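Local coordinates for protein Pcza361.24 (Amycolatopsis orientalis, PDB 3G2M) that transfers a methyl group from S-adenosyl-L-methionine to an amine nitrogen, probably of a glycopeptide antibiotic or its precursor, at residues A[192-197]-A[281-285]. Residues are numbered along the deposited sequence; the frame is centred on the assembly and turned at random.
Sequences MSEAAE and RKDMV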
# COMPACT_ATOMS: atom_id res chain seq x y z
N MSE A 192 -3.06 14.34 2.01
CA MSE A 192 -1.88 14.55 1.17
C MSE A 192 -0.67 14.84 2.06
O MSE A 192 -0.58 15.91 2.67
CB MSE A 192 -2.11 15.69 0.17
CG MSE A 192 -0.91 16.03 -0.76
SE MSE A 192 -1.22 17.56 -1.99
CE MSE A 192 -1.37 18.97 -0.66
N SER A 193 0.25 13.88 2.14
CA SER A 193 1.46 14.01 2.94
C SER A 193 2.44 14.99 2.30
O SER A 193 2.26 15.38 1.15
CB SER A 193 2.15 12.66 3.08
OG SER A 193 2.70 12.26 1.84
N GLU A 194 3.47 15.36 3.05
CA GLU A 194 4.54 16.20 2.50
C GLU A 194 5.19 15.54 1.28
O GLU A 194 5.40 16.20 0.27
CB GLU A 194 5.58 16.55 3.57
CG GLU A 194 6.46 17.73 3.18
CD GLU A 194 7.57 18.03 4.18
OE1 GLU A 194 7.44 17.65 5.37
OE2 GLU A 194 8.57 18.66 3.77
N ALA A 195 5.48 14.24 1.37
CA ALA A 195 6.08 13.49 0.26
C ALA A 195 5.16 13.41 -0.95
O ALA A 195 5.63 13.46 -2.09
CB ALA A 195 6.50 12.09 0.70
N ALA A 196 3.86 13.29 -0.70
CA ALA A 196 2.87 13.25 -1.77
C ALA A 196 2.69 14.62 -2.42
O ALA A 196 2.42 14.71 -3.62
CB ALA A 196 1.54 12.73 -1.25
N GLU A 197 2.85 15.68 -1.63
CA GLU A 197 2.69 17.04 -2.12
C GLU A 197 3.88 17.51 -2.97
O GLU A 197 3.70 18.22 -3.96
CB GLU A 197 2.45 17.99 -0.95
CG GLU A 197 2.32 19.46 -1.35
CD GLU A 197 2.21 20.38 -0.15
OE1 GLU A 197 1.71 21.51 -0.34
OE2 GLU A 197 2.61 19.98 0.96
N ARG A 281 -1.35 24.67 6.12
CA ARG A 281 -0.95 23.93 4.93
C ARG A 281 -2.12 23.16 4.34
O ARG A 281 -2.91 22.55 5.06
CB ARG A 281 0.21 22.97 5.23
CG ARG A 281 0.74 22.21 4.00
CD ARG A 281 1.75 21.12 4.35
NE ARG A 281 1.12 19.91 4.88
CZ ARG A 281 0.93 18.78 4.19
NH1 ARG A 281 1.32 18.67 2.93
NH2 ARG A 281 0.35 17.75 4.78
N LYS A 282 -2.25 23.23 3.02
CA LYS A 282 -3.19 22.38 2.30
C LYS A 282 -2.73 20.93 2.46
O LYS A 282 -1.65 20.56 1.99
CB LYS A 282 -3.30 22.81 0.83
CG LYS A 282 -3.94 24.19 0.66
CD LYS A 282 -4.02 24.61 -0.80
CE LYS A 282 -5.07 25.69 -1.03
NZ LYS A 282 -4.65 27.02 -0.51
N ASP A 283 -3.52 20.13 3.17
CA ASP A 283 -3.14 18.77 3.54
C ASP A 283 -4.13 17.72 3.03
O ASP A 283 -4.16 16.59 3.52
CB ASP A 283 -2.98 18.66 5.06
CG ASP A 283 -4.26 18.97 5.82
OD1 ASP A 283 -5.24 19.43 5.20
OD2 ASP A 283 -4.28 18.75 7.05
N MSE A 284 -4.93 18.10 2.04
CA MSE A 284 -5.98 17.26 1.52
C MSE A 284 -6.31 17.67 0.09
O MSE A 284 -6.12 18.83 -0.28
CB MSE A 284 -7.23 17.39 2.40
CG MSE A 284 -8.20 16.26 2.29
SE MSE A 284 -9.31 16.28 3.89
CE MSE A 284 -8.11 15.30 5.08
N VAL A 285 -6.81 16.72 -0.69
CA VAL A 285 -7.19 16.94 -2.08
C VAL A 285 -8.65 16.51 -2.29
O VAL A 285 -9.05 15.42 -1.87
CB VAL A 285 -6.24 16.17 -3.06
CG1 VAL A 285 -6.65 16.37 -4.51
CG2 VAL A 285 -4.80 16.61 -2.88
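Arg-281 reaches across to Met-192 and Glu-197 with the edge of its guanidinium group. NH2 donates to Met-192 O at 3.0 Å, in the carbonyl plane, while NH1 adds a weak bond to the same oxygen. NH1 also forms a salt bridge with Glu-197 OE2, 2.7 Å away; this oxygen lies in the guanidinium plane but is approached from above its own carboxylate, the two planes being 51° apart. Together these bonds would restrict the group's rotation. Asp-283 CA lies 3.8 Å above one guanidinium face, toward its rim. The arginine chain bends at chi3 (78°), bringing NH1 and NH2 beside Met-192 O.

The backbone N-H of Met-192, a selenomethionine, donates to Asp-283 O (2.9 Å) from above the carbonyl plane. Its side chain runs extended to selenium, which touches Val-285 CG2 at 3.8 Å, then bends so that CE meets Lys-282 O. Behind this shell, Ser-193 N-caps helix 194-197, its OG accepting from Ala-196 N and hydrogen-bonding Glu-226 OE1. Asp-283 OD2 hydrogen-bonds Ser-276 OG.

Segment 192-197 follows strand 184-191, and 281-285 leads into its antiparallel neighbour 284-290 in the Rossmann-like methyltransferase sheet; Met-284 approaches Ser-157 of the S-adenosyl-L-methionine site (side chains about 6 Å apart), and Pro-254 of helix 254-263 packs against Met-192 and Val-285.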